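Local structure of EscD/YscD/HrpQ family type III secretion system inner membrane ring protein (Pseudomonas aeruginosa, 6UID) at residues Asp41-Leu51 against Thr89-Phe97; Gln56-Ala64 against Ala75-Gln83. The protein probably forms part of the inner membrane ring of the type III secretion system, its cytoplasmic domain meeting the sorting platform at the base of the injectisome. All coordinates share one frame; numbering follows the deposited sequence. Where two conformers were deposited one is given.

Interaction 1 (Asp41-Leu51 against Thr89-Phe97); sequences DEGIAAVHLVL and TCGPLRWTF. Unlike the reference sequence in segment 89-97: Thr-96 (reference Ala).
His-48 reaches across to the turn Cys-90 to Leu-93 and donates from NE2 to Cys-90 O. The bond is 2.8 Å long and nearly straight, 170° at the hydrogen. The oxygen lies in the ring plane, but the donor stands above the carbonyl plane, not on a lone pair. Leu-93 N reaches Cys-90 O from the opposite face, closing the type II' turn. The other ring nitrogen, ND1, accepts from Ala-45 N at 3.1 Å, somewhat tilted from the ring plane. Two bonds thus fix the rotation of the imidazole, and the donor at ND1 implies that the proton sits on NE2. Ile-44 CD1 covers one ring face and also touches Pro-92 CG at 3.8 Å. Pro-92 CG packs against Glu-42 O as well, while Pro-92 CB lies 3.6 Å from Asp-41 OD2. Farther along, Leu-49 holds CG anti to its backbone N (chi1 -179°) and extends CD2 to Trp-95 NE1 at 3.5 Å. Leu-51 and Trp-95 approach head-on, Leu-51 CD1 lying 3.8 Å from Trp-95 CH2. The axes of strands 49-51 and 93-97 come no closer than 11.6 Å, so side chains fill the gap between two sheets. His-48 and Leu-49 form a classic beta bulge opposite Leu-28 of strand 24-29. Strand 5-9 flanks Leu-93 and Trp-95, and Leu-60 of strand 57-63 packs on Leu-49.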
loop_
_atom_site.group_PDB
_atom_site.type_symbol
_atom_site.label_atom_id
_atom_site.label_comp_id
_atom_site.label_asym_id
_atom_site.label_seq_id
_atom_site.Cartn_x
_atom_site.Cartn_y
_atom_site.Cartn_z
ATOM N N ASP A 41 -9.804 8.947 -2.328
ATOM C CA ASP A 41 -10.491 8.322 -1.205
ATOM C C ASP A 41 -10.446 9.299 -0.041
ATOM O O ASP A 41 -9.565 10.162 0.040
ATOM C CB ASP A 41 -9.821 6.987 -0.838
ATOM C CG ASP A 41 -10.691 6.064 0.025
ATOM O OD1 ASP A 41 -11.881 6.382 0.280
ATOM O OD2 ASP A 41 -10.175 5.003 0.451
ATOM N N GLU A 42 -11.399 9.154 0.872
ATOM C CA GLU A 42 -11.403 9.993 2.053
ATOM C C GLU A 42 -10.183 9.682 2.899
ATOM O O GLU A 42 -9.877 8.515 3.149
ATOM C CB GLU A 42 -12.667 9.712 2.865
ATOM C CG GLU A 42 -12.861 10.640 4.055
ATOM C CD GLU A 42 -13.115 12.078 3.635
ATOM O OE1 GLU A 42 -13.685 12.289 2.543
ATOM O OE2 GLU A 42 -12.740 12.996 4.395
ATOM N N GLY A 43 -9.478 10.724 3.337
ATOM C CA GLY A 43 -8.337 10.540 4.216
ATOM C C GLY A 43 -7.011 10.318 3.525
ATOM O O GLY A 43 -6.021 10.050 4.204
ATOM N N ILE A 44 -6.964 10.381 2.201
ATOM C CA ILE A 44 -5.700 10.234 1.480
ATOM C C ILE A 44 -4.970 11.574 1.445
ATOM O O ILE A 44 -5.481 12.563 0.896
ATOM C CB ILE A 44 -5.943 9.732 0.053
ATOM C CG1 ILE A 44 -6.571 8.338 0.041
ATOM C CG2 ILE A 44 -4.637 9.768 -0.743
ATOM C CD1 ILE A 44 -5.642 7.217 0.556
ATOM N N ALA A 45 -3.735 11.591 1.936
ATOM C CA ALA A 45 -2.930 12.796 1.962
ATOM C C ALA A 45 -2.417 13.154 0.567
ATOM O O ALA A 45 -2.369 12.317 -0.339
ATOM C CB ALA A 45 -1.756 12.623 2.920
ATOM N N ALA A 46 -1.994 14.414 0.420
ATOM C CA ALA A 46 -1.432 14.886 -0.847
ATOM C C ALA A 46 -0.335 13.952 -1.351
ATOM O O ALA A 46 -0.337 13.532 -2.524
ATOM C CB ALA A 46 -0.892 16.301 -0.680
ATOM N N VAL A 47 0.597 13.596 -0.459
ATOM C CA VAL A 47 1.510 12.467 -0.646
ATOM C C VAL A 47 1.263 11.522 0.517
ATOM O O VAL A 47 1.600 11.826 1.674
ATOM C CB VAL A 47 2.982 12.887 -0.735
ATOM C CG1 VAL A 47 3.875 11.669 -0.921
ATOM C CG2 VAL A 47 3.181 13.855 -1.895
ATOM N N HIS A 48 0.649 10.389 0.215
ATOM C CA HIS A 48 0.205 9.447 1.226
ATOM C C HIS A 48 1.231 8.360 1.515
ATOM O O HIS A 48 1.358 7.919 2.666
ATOM C CB HIS A 48 -1.096 8.801 0.730
ATOM C CG HIS A 48 -1.866 8.112 1.807
ATOM N ND1 HIS A 48 -2.654 8.797 2.708
ATOM C CD2 HIS A 48 -1.962 6.806 2.126
ATOM C CE1 HIS A 48 -3.180 7.932 3.557
ATOM N NE2 HIS A 48 -2.790 6.720 3.221
ATOM N N LEU A 49 1.932 7.894 0.487
ATOM C CA LEU A 49 2.860 6.780 0.582
ATOM C C LEU A 49 3.911 6.953 -0.503
ATOM O O LEU A 49 3.589 7.366 -1.618
ATOM C CB LEU A 49 2.090 5.475 0.375
ATOM C CG LEU A 49 2.864 4.161 0.463
ATOM C CD1 LEU A 49 3.438 3.996 1.846
ATOM C CD2 LEU A 49 1.941 2.991 0.118
ATOM N N VAL A 50 5.178 6.692 -0.173
ATOM C CA VAL A 50 6.274 6.761 -1.124
ATOM C C VAL A 50 7.026 5.449 -1.067
ATOM O O VAL A 50 7.436 5.005 0.018
ATOM C CB VAL A 50 7.233 7.926 -0.831
ATOM C CG1 VAL A 50 8.270 8.038 -1.924
ATOM C CG2 VAL A 50 6.485 9.213 -0.725
ATOM N N LEU A 51 7.206 4.842 -2.228
ATOM C CA LEU A 51 7.939 3.608 -2.417
ATOM C C LEU A 51 9.137 3.830 -3.331
ATOM O O LEU A 51 9.161 4.751 -4.158
ATOM C CB LEU A 51 7.046 2.573 -3.110
ATOM C CG LEU A 51 5.684 2.340 -2.471
ATOM C CD1 LEU A 51 4.849 1.450 -3.375
ATOM C CD2 LEU A 51 5.837 1.739 -1.090
ATOM N N THR A 89 -1.438 -2.017 3.825
ATOM C CA THR A 89 -2.375 -0.952 4.164
ATOM C C THR A 89 -1.610 0.269 4.638
ATOM O O THR A 89 -0.490 0.168 5.133
ATOM C CB THR A 89 -3.411 -1.339 5.227
ATOM O OG1 THR A 89 -2.730 -1.679 6.449
ATOM C CG2 THR A 89 -4.228 -2.504 4.771
ATOM N N CYS A 90 -2.230 1.440 4.448
ATOM C CA CYS A 90 -1.704 2.693 4.980
ATOM C C CYS A 90 -2.949 3.560 5.198
ATOM O O CYS A 90 -3.446 4.188 4.260
ATOM C CB CYS A 90 -0.710 3.319 4.025
ATOM S SG CYS A 90 0.247 4.640 4.781
ATOM N N GLY A 91 -3.547 3.431 6.379
ATOM C CA GLY A 91 -4.827 4.067 6.618
ATOM C C GLY A 91 -5.878 3.560 5.644
ATOM O O GLY A 91 -6.064 2.348 5.488
ATOM N N PRO A 92 -6.561 4.470 4.945
ATOM C CA PRO A 92 -7.605 4.023 4.016
ATOM C C PRO A 92 -7.085 3.199 2.856
ATOM O O PRO A 92 -7.859 2.449 2.252
ATOM C CB PRO A 92 -8.241 5.329 3.519
ATOM C CG PRO A 92 -7.268 6.387 3.841
ATOM C CD PRO A 92 -6.434 5.936 4.992
ATOM N N LEU A 93 -5.811 3.315 2.509
ATOM C CA LEU A 93 -5.306 2.661 1.313
ATOM C C LEU A 93 -5.034 1.182 1.573
ATOM O O LEU A 93 -4.370 0.822 2.561
ATOM C CB LEU A 93 -4.007 3.322 0.881
ATOM C CG LEU A 93 -3.279 2.693 -0.301
ATOM C CD1 LEU A 93 -4.094 2.838 -1.555
ATOM C CD2 LEU A 93 -1.922 3.336 -0.443
ATOM N N ARG A 94 -5.564 0.324 0.701
ATOM C CA ARG A 94 -5.265 -1.103 0.708
ATOM C C ARG A 94 -4.737 -1.487 -0.673
ATOM O O ARG A 94 -5.345 -1.134 -1.694
ATOM C CB ARG A 94 -6.495 -1.941 1.056
ATOM C CG ARG A 94 -7.153 -1.548 2.370
ATOM C CD ARG A 94 -7.522 -2.752 3.256
ATOM N NE ARG A 94 -8.655 -3.529 2.761
ATOM C CZ ARG A 94 -9.227 -4.536 3.430
ATOM N NH1 ARG A 94 -10.256 -5.170 2.884
ATOM N NH2 ARG A 94 -8.776 -4.914 4.647
ATOM N N TRP A 95 -3.614 -2.190 -0.705
ATOM C CA TRP A 95 -2.978 -2.496 -1.978
ATOM C C TRP A 95 -2.129 -3.745 -1.852
ATOM O O TRP A 95 -1.820 -4.208 -0.748
ATOM C CB TRP A 95 -2.108 -1.320 -2.447
ATOM C CG TRP A 95 -0.938 -0.966 -1.555
ATOM C CD1 TRP A 95 -0.982 -0.265 -0.383
ATOM C CD2 TRP A 95 0.435 -1.256 -1.793
ATOM N NE1 TRP A 95 0.282 -0.109 0.114
ATOM C CE2 TRP A 95 1.174 -0.701 -0.735
ATOM C CE3 TRP A 95 1.120 -1.931 -2.807
ATOM C CZ2 TRP A 95 2.564 -0.807 -0.659
ATOM C CZ3 TRP A 95 2.499 -2.025 -2.746
ATOM C CH2 TRP A 95 3.214 -1.491 -1.659
ATOM N N THR A 96 -1.745 -4.303 -2.996
ATOM C CA THR A 96 -0.727 -5.332 -3.035
ATOM C C THR A 96 0.055 -5.185 -4.328
ATOM O O THR A 96 -0.335 -4.437 -5.233
ATOM C CB THR A 96 -1.328 -6.728 -2.928
ATOM O OG1 THR A 96 -0.274 -7.640 -2.571
ATOM C CG2 THR A 96 -1.976 -7.116 -4.236
ATOM N N PHE A 97 1.155 -5.906 -4.435
ATOM C CA PHE A 97 1.953 -5.875 -5.647
ATOM C C PHE A 97 2.438 -7.274 -5.962
ATOM O O PHE A 97 2.507 -8.139 -5.076
ATOM C CB PHE A 97 3.129 -4.878 -5.541
ATOM C CG PHE A 97 4.282 -5.372 -4.702
ATOM C CD1 PHE A 97 4.227 -5.256 -3.335
ATOM C CD2 PHE A 97 5.385 -5.945 -5.298
ATOM C CE1 PHE A 97 5.304 -5.735 -2.553
ATOM C CE2 PHE A 97 6.434 -6.426 -4.540
ATOM C CZ PHE A 97 6.388 -6.303 -3.176
HETATM O O HOH W 1 -7.760 4.195 -0.748
HETATM O O HOH W 2 -10.474 3.205 2.219
#

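Interaction 2 (Gln56-Ala64 against Ala75-Gln83)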
loop_
_atom_site.group_PDB
_atom_site.type_symbol
_atom_site.label_atom_id
_atom_site.label_comp_id
_atom_site.label_asym_id
_atom_site.label_seq_id
_atom_site.Cartn_x
_atom_site.Cartn_y
_atom_site.Cartn_z
ATOM N N GLN A 56 14.688 -5.749 -8.158
ATOM C CA GLN A 56 14.781 -6.711 -7.078
ATOM C C GLN A 56 13.601 -6.650 -6.116
ATOM O O GLN A 56 13.333 -7.645 -5.431
ATOM C CB GLN A 56 16.071 -6.471 -6.288
ATOM C CG GLN A 56 17.358 -6.721 -7.063
ATOM C CD GLN A 56 17.697 -5.649 -8.067
ATOM O OE1 GLN A 56 17.627 -4.461 -7.786
ATOM N NE2 GLN A 56 18.090 -6.078 -9.262
ATOM N N GLY A 57 12.904 -5.526 -6.023
ATOM C CA GLY A 57 11.822 -5.451 -5.066
ATOM C C GLY A 57 11.316 -4.043 -4.835
ATOM O O GLY A 57 11.625 -3.104 -5.587
ATOM N N VAL A 58 10.465 -3.943 -3.813
ATOM C CA VAL A 58 9.745 -2.725 -3.476
ATOM C C VAL A 58 10.076 -2.365 -2.040
ATOM O O VAL A 58 9.879 -3.180 -1.133
ATOM C CB VAL A 58 8.232 -2.929 -3.662
ATOM C CG1 VAL A 58 7.459 -1.747 -3.122
ATOM C CG2 VAL A 58 7.949 -3.214 -5.115
ATOM N N ARG A 59 10.543 -1.137 -1.830
ATOM C CA ARG A 59 10.950 -0.639 -0.523
ATOM C C ARG A 59 10.030 0.489 -0.069
ATOM O O ARG A 59 9.711 1.392 -0.850
ATOM C CB ARG A 59 12.393 -0.134 -0.560
ATOM C CG ARG A 59 12.943 0.184 0.801
ATOM C CD ARG A 59 14.367 0.747 0.740
ATOM N NE ARG A 59 15.318 -0.094 0.002
ATOM C CZ ARG A 59 16.008 -1.100 0.526
ATOM N NH1 ARG A 59 15.892 -1.441 1.797
ATOM N NH2 ARG A 59 16.857 -1.770 -0.259
ATOM N N LEU A 60 9.611 0.439 1.193
ATOM C CA LEU A 60 8.828 1.485 1.821
ATOM C C LEU A 60 9.744 2.623 2.250
ATOM O O LEU A 60 10.736 2.387 2.947
ATOM C CB LEU A 60 8.166 0.893 3.059
ATOM C CG LEU A 60 7.388 1.830 3.962
ATOM C CD1 LEU A 60 6.175 2.415 3.244
ATOM C CD2 LEU A 60 6.986 1.063 5.212
ATOM N N LEU A 61 9.422 3.855 1.841
ATOM C CA LEU A 61 10.236 5.019 2.207
ATOM C C LEU A 61 9.564 5.972 3.183
ATOM O O LEU A 61 10.171 6.345 4.196
ATOM C CB LEU A 61 10.661 5.809 0.958
ATOM C CG LEU A 61 11.614 5.094 0.008
ATOM C CD1 LEU A 61 11.963 6.025 -1.158
ATOM C CD2 LEU A 61 12.864 4.640 0.708
ATOM N N GLU A 62 8.353 6.428 2.882
ATOM C CA GLU A 62 7.719 7.516 3.618
ATOM C C GLU A 62 6.211 7.343 3.547
ATOM O O GLU A 62 5.686 6.660 2.658
ATOM C CB GLU A 62 8.030 8.901 3.012
ATOM C CG GLU A 62 9.489 9.195 2.756
ATOM C CD GLU A 62 9.696 10.482 1.966
ATOM O OE1 GLU A 62 8.765 11.314 1.918
ATOM O OE2 GLU A 62 10.788 10.653 1.385
ATOM N N TRP A 63 5.511 7.985 4.486
ATOM C CA TRP A 63 4.057 7.937 4.499
ATOM C C TRP A 63 3.479 9.115 5.276
ATOM O O TRP A 63 4.175 9.791 6.037
ATOM C CB TRP A 63 3.551 6.628 5.087
ATOM C CG TRP A 63 4.023 6.380 6.483
ATOM C CD1 TRP A 63 3.401 6.756 7.635
ATOM C CD2 TRP A 63 5.229 5.721 6.872
ATOM N NE1 TRP A 63 4.140 6.362 8.728
ATOM C CE2 TRP A 63 5.267 5.715 8.281
ATOM C CE3 TRP A 63 6.265 5.118 6.163
ATOM C CZ2 TRP A 63 6.312 5.117 8.998
ATOM C CZ3 TRP A 63 7.291 4.531 6.880
ATOM C CH2 TRP A 63 7.305 4.543 8.270
ATOM N N ALA A 64 2.176 9.310 5.088
ATOM C CA ALA A 64 1.466 10.450 5.649
ATOM C C ALA A 64 1.398 10.415 7.167
ATOM O O ALA A 64 1.192 9.367 7.775
ATOM C CB ALA A 64 0.034 10.464 5.123
ATOM N N ALA A 75 2.995 -3.488 11.638
ATOM C CA ALA A 75 3.552 -2.184 11.310
ATOM C C ALA A 75 4.927 -2.336 10.695
ATOM O O ALA A 75 5.753 -3.126 11.161
ATOM C CB ALA A 75 3.648 -1.311 12.557
ATOM N N GLN A 76 5.168 -1.547 9.657
ATOM C CA GLN A 76 6.430 -1.527 8.937
ATOM C C GLN A 76 7.166 -0.227 9.225
ATOM O O GLN A 76 6.550 0.801 9.526
ATOM C CB GLN A 76 6.197 -1.656 7.436
ATOM C CG GLN A 76 5.500 -2.943 7.015
ATOM C CD GLN A 76 6.284 -4.161 7.403
ATOM O OE1 GLN A 76 7.424 -4.334 6.948
ATOM N NE2 GLN A 76 5.706 -5.005 8.262
ATOM N N VAL A 77 8.486 -0.278 9.104
ATOM C CA VAL A 77 9.330 0.896 9.296
ATOM C C VAL A 77 9.945 1.320 7.968
ATOM O O VAL A 77 10.017 0.559 6.992
ATOM C CB VAL A 77 10.422 0.659 10.361
ATOM C CG1 VAL A 77 9.763 0.370 11.703
ATOM C CG2 VAL A 77 11.369 -0.459 9.932
ATOM N N ALA A 78 10.407 2.566 7.941
ATOM C CA ALA A 78 11.077 3.085 6.761
ATOM C C ALA A 78 12.251 2.193 6.387
ATOM O O ALA A 78 13.035 1.775 7.246
ATOM C CB ALA A 78 11.578 4.508 7.025
ATOM N N GLY A 79 12.353 1.885 5.104
ATOM C CA GLY A 79 13.422 1.078 4.580
ATOM C C GLY A 79 13.057 -0.374 4.410
ATOM O O GLY A 79 13.836 -1.131 3.825
ATOM N N ALA A 80 11.895 -0.781 4.908
ATOM C CA ALA A 80 11.502 -2.181 4.824
ATOM C C ALA A 80 11.285 -2.609 3.377
ATOM O O ALA A 80 10.780 -1.851 2.551
ATOM C CB ALA A 80 10.193 -2.383 5.582
ATOM N N ILE A 81 11.698 -3.828 3.071
ATOM C CA ILE A 81 11.363 -4.479 1.811
ATOM C C ILE A 81 10.021 -5.168 2.000
ATOM O O ILE A 81 9.850 -5.971 2.926
ATOM C CB ILE A 81 12.446 -5.482 1.391
ATOM C CG1 ILE A 81 13.768 -4.769 1.055
ATOM C CG2 ILE A 81 11.967 -6.338 0.217
ATOM C CD1 ILE A 81 13.728 -3.852 -0.130
ATOM N N LEU A 82 9.074 -4.834 1.147
ATOM C CA LEU A 82 7.720 -5.361 1.238
ATOM C C LEU A 82 7.603 -6.647 0.430
ATOM O O LEU A 82 8.378 -6.889 -0.501
ATOM C CB LEU A 82 6.735 -4.309 0.768
ATOM C CG LEU A 82 6.726 -3.019 1.588
ATOM C CD1 LEU A 82 5.703 -2.055 0.975
ATOM C CD2 LEU A 82 6.457 -3.264 3.062
ATOM N N GLN A 83 6.659 -7.502 0.832
ATOM C CA GLN A 83 6.496 -8.825 0.243
ATOM C C GLN A 83 5.380 -8.854 -0.796
ATOM O O GLN A 83 4.251 -8.423 -0.537
ATOM C CB GLN A 83 6.255 -9.884 1.318
ATOM C CG GLN A 83 7.572 -10.317 2.012
ATOM C CD GLN A 83 8.694 -10.698 1.030
ATOM O OE1 GLN A 83 9.811 -10.181 1.115
ATOM N NE2 GLN A 83 8.394 -11.600 0.098
HETATM O O HOH W 3 9.960 -6.647 -2.679
#
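Leu-60 O accepts from Gly-79 N in the shortest polar bond between the segments, 2.7 Å. Leu-60 N in turn donates to Ala-80 O at 2.9 Å. Leu-82 N donates to Val-58 O, also at 2.9 Å and close to linear. These bonds flank a single bridge between Arg-59 and Ile-81. Water 3 extends the pairing by joining Val-58 N to Leu-82 O. The side chain of Arg-59 folds back over the same loop. It leaves the backbone extended and bends at chi3 (-54°), which brings NH1 to Gly-79 O at 2.9 Å. This bond is less straight, 144° at the hydrogen, and the oxygen is tilted from the guanidinium plane. Ile-81 CD1 sits over the centre of one guanidinium face, 3.6 Å from Arg-59 CZ. Bond and methyl together limit how the group can turn. Leu-60 points toward the 75-83 loop. Its CD2 touches Gln-76 CB at 3.6 Å and lies close to Val-77 O. The polar end of Gln-76 turns elsewhere, with NE2 bonded to Gln-74 O. Trp-63 presents its ring edge to Ala-78 N, with CH2 the nearest atom. Leu-82 is buried and packs on Trp-95 and Phe-97 of strand 93-98. The loop is held by a type II turn from Val-77 to Ala-80, and at Gly-79 a beta carbon would press on Ala-78 O. The whole is an irregular loop pairing with an edge strand of a beta sandwich, consistent with the FHA-like fold of this family.

How the interactions relate
Interaction 1 joins the two sheets of the sandwich, and interaction 2 lays a loop along the edge of one of them. Their centres are about 13 Å apart. Strands 49-54 and 57-63 are neighbours in one sheet and connect the two contacts. Val-50 N lies 2.9 Å from Glu-62 O, and His-48 O lies 2.9 Å from Ala-64 N; both are probable hydrogen bonds. In the core, Leu-49 CD1 meets Leu-60 CD1 at 3.5 Å. A second junction forms where Phe-97 CZ packs against Leu-82 O at 3.4 Å. The loop 75-83 therefore contacts both sheets.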